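Local coordinates for protein HMG-CoA Lyase (Bacillus subtilis subsp. subtilis, PDB 1YDO) that belongs to the HMG-CoA lyase-like family of TIM-barrel proteins and folds as a barrel of parallel strands surrounded by helices, at residues Ile156-Val159 with Ile160-Glu164. Numbering follows the deposited sequence.
Sequences IEQV and IRLSE
I156 through V159 each offer a backbone carbonyl to the amide four residues on, in I160 through S163, a run of alpha-helical i to i+4 bonds spanning the first turns of helix 156-169, with I160 N 3.0 Å from I156 O and R161 N 2.8 Å from E157 O. The amide N of S163 bonds to V159 O at 2.7 Å. The hydroxyl of the same serine, whose chi1 of -57° sets OG beside its own backbone N, is turned back to the preceding turn; OG is modelled 2.4 Å from V159 O, implausibly close, which leaves a bond from the hydroxyl doubtful. One turn apart on the helix, I156 and I160 cross at an oblique angle, their CD1 methyls 3.5 Å apart. On a more exposed face, where R161 is open to solvent, the side chains of Q158 and R161 run alongside each other in the same direction; the amide end of Q158 lies beside the guanidinium, the two flat groups turned 73° apart. Helix 156-169 connects strands 137-143 and 174-177 of the barrel in a beta-alpha-beta unit. I156 touches A194 of the neighbouring helix 185-196, while V159, I160 and S163 all pack on L195; these contacts join two consecutive helices of the barrel's outer layer.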
ATOM      1  N   ILE A 156      18.703 -11.745 -13.378  1.00 55.24           N
ATOM      2  CA  ILE A 156      19.247 -11.732 -12.037  1.00 54.69           C
ATOM      3  C   ILE A 156      20.775 -11.772 -12.031  1.00 55.48           C
ATOM      4  O   ILE A 156      21.412 -11.206 -11.138  1.00 55.62           O
ATOM      5  CB  ILE A 156      18.698 -12.922 -11.231  1.00 55.00           C
ATOM      6  CG1 ILE A 156      18.403 -12.498  -9.789  1.00 55.13           C
ATOM      7  CG2 ILE A 156      19.669 -14.087 -11.282  1.00 54.87           C
ATOM      8  CD1 ILE A 156      19.588 -11.987  -9.028  1.00 56.13           C
ATOM      9  N   GLU A 157      21.361 -12.441 -13.026  1.00 56.06           N
ATOM     10  CA  GLU A 157      22.821 -12.568 -13.148  1.00 55.52           C
ATOM     11  C   GLU A 157      23.495 -11.209 -13.245  1.00 54.18           C
ATOM     12  O   GLU A 157      24.634 -11.034 -12.802  1.00 53.41           O
ATOM     13  CB  GLU A 157      23.196 -13.384 -14.392  1.00 57.86           C
ATOM     14  CG  GLU A 157      22.515 -14.746 -14.492  1.00 61.13           C
ATOM     15  CD  GLU A 157      21.160 -14.689 -15.186  1.00 62.55           C
ATOM     16  OE1 GLU A 157      20.347 -15.623 -14.981  1.00 62.86           O
ATOM     17  OE2 GLU A 157      20.915 -13.721 -15.945  1.00 62.68           O
ATOM     18  N   GLN A 158      22.786 -10.257 -13.844  1.00 52.72           N
ATOM     19  CA  GLN A 158      23.295  -8.902 -14.008  1.00 51.37           C
ATOM     20  C   GLN A 158      23.474  -8.272 -12.640  1.00 50.29           C
ATOM     21  O   GLN A 158      24.547  -7.771 -12.315  1.00 48.95           O
ATOM     22  CB  GLN A 158      22.311  -8.068 -14.831  1.00 51.61           C
ATOM     23  CG  GLN A 158      22.912  -6.823 -15.433  1.00 52.32           C
ATOM     24  CD  GLN A 158      24.101  -7.144 -16.303  1.00 53.59           C
ATOM     25  OE1 GLN A 158      24.021  -7.987 -17.203  1.00 54.44           O
ATOM     26  NE2 GLN A 158      25.218  -6.480 -16.037  1.00 54.86           N
ATOM     27  N   VAL A 159      22.408  -8.312 -11.845  1.00 49.97           N
ATOM     28  CA  VAL A 159      22.417  -7.738 -10.505  1.00 48.77           C
ATOM     29  C   VAL A 159      23.539  -8.350  -9.701  1.00 49.11           C
ATOM     30  O   VAL A 159      24.340  -7.639  -9.094  1.00 48.95           O
ATOM     31  CB  VAL A 159      21.098  -8.006  -9.765  1.00 47.81           C
ATOM     32  CG1 VAL A 159      21.124  -7.328  -8.411  1.00 47.03           C
ATOM     33  CG2 VAL A 159      19.929  -7.503 -10.587  1.00 47.26           C
ATOM     34  N   ILE A 160      23.596  -9.677  -9.701  1.00 48.50           N
ATOM     35  CA  ILE A 160      24.628 -10.390  -8.969  1.00 49.09           C
ATOM     36  C   ILE A 160      25.996  -9.917  -9.425  1.00 50.00           C
ATOM     37  O   ILE A 160      26.840  -9.534  -8.616  1.00 49.82           O
ATOM     38  CB  ILE A 160      24.527 -11.897  -9.216  1.00 49.08           C
ATOM     39  CG1 ILE A 160      23.100 -12.376  -8.943  1.00 48.81           C
ATOM     40  CG2 ILE A 160      25.495 -12.631  -8.313  1.00 48.05           C
ATOM     41  CD1 ILE A 160      22.685 -12.231  -7.511  1.00 49.60           C
ATOM     42  N   ARG A 161      26.203  -9.952 -10.735  1.00 51.63           N
ATOM     43  CA  ARG A 161      27.461  -9.527 -11.330  1.00 52.92           C
ATOM     44  C   ARG A 161      27.875  -8.178 -10.751  1.00 53.36           C
ATOM     45  O   ARG A 161      28.877  -8.076 -10.038  1.00 53.34           O
ATOM     46  CB  ARG A 161      27.304  -9.424 -12.853  1.00 54.35           C
ATOM     47  CG  ARG A 161      28.609  -9.278 -13.625  1.00 55.49           C
ATOM     48  CD  ARG A 161      28.381  -9.359 -15.139  1.00 57.35           C
ATOM     49  NE  ARG A 161      27.809  -8.144 -15.723  1.00 58.92           N
ATOM     50  CZ  ARG A 161      28.472  -6.999 -15.897  1.00 60.70           C
ATOM     51  NH1 ARG A 161      27.857  -5.952 -16.440  1.00 60.74           N
ATOM     52  NH2 ARG A 161      29.750  -6.892 -15.533  1.00 60.43           N
ATOM     53  N   LEU A 162      27.087  -7.150 -11.054  1.00 53.98           N
ATOM     54  CA  LEU A 162      27.357  -5.790 -10.585  1.00 54.62           C
ATOM     55  C   LEU A 162      27.505  -5.747  -9.074  1.00 54.89           C
ATOM     56  O   LEU A 162      28.476  -5.203  -8.551  1.00 55.51           O
ATOM     57  CB  LEU A 162      26.227  -4.852 -11.016  1.00 54.80           C
ATOM     58  CG  LEU A 162      26.038  -4.662 -12.526  1.00 55.08           C
ATOM     59  CD1 LEU A 162      24.827  -3.761 -12.762  1.00 54.65           C
ATOM     60  CD2 LEU A 162      27.307  -4.052 -13.143  1.00 54.73           C
ATOM     61  N   SER A 163      26.538  -6.326  -8.374  1.00 54.73           N
ATOM     62  CA  SER A 163      26.579  -6.352  -6.924  1.00 54.75           C
ATOM     63  C   SER A 163      27.924  -6.877  -6.408  1.00 54.48           C
ATOM     64  O   SER A 163      28.466  -6.347  -5.447  1.00 54.21           O
ATOM     65  CB  SER A 163      25.433  -7.210  -6.399  1.00 55.37           C
ATOM     66  OG  SER A 163      24.188  -6.714  -6.869  1.00 56.83           O
ATOM     67  N   GLU A 164      28.463  -7.915  -7.046  1.00 54.54           N
ATOM     68  CA  GLU A 164      29.746  -8.461  -6.613  1.00 54.83           C
ATOM     69  C   GLU A 164      30.833  -7.411  -6.806  1.00 53.65           C
ATOM     70  O   GLU A 164      31.678  -7.202  -5.932  1.00 52.47           O
ATOM     71  CB  GLU A 164      30.100  -9.750  -7.379  1.00 57.29           C
ATOM     72  CG  GLU A 164      29.357 -11.004  -6.864  1.00 61.23           C
ATOM     73  CD  GLU A 164      30.221 -12.284  -6.804  1.00 63.49           C
ATOM     74  OE1 GLU A 164      29.731 -13.311  -6.260  1.00 63.61           O
ATOM     75  OE2 GLU A 164      31.375 -12.271  -7.294  1.00 63.37           O
TER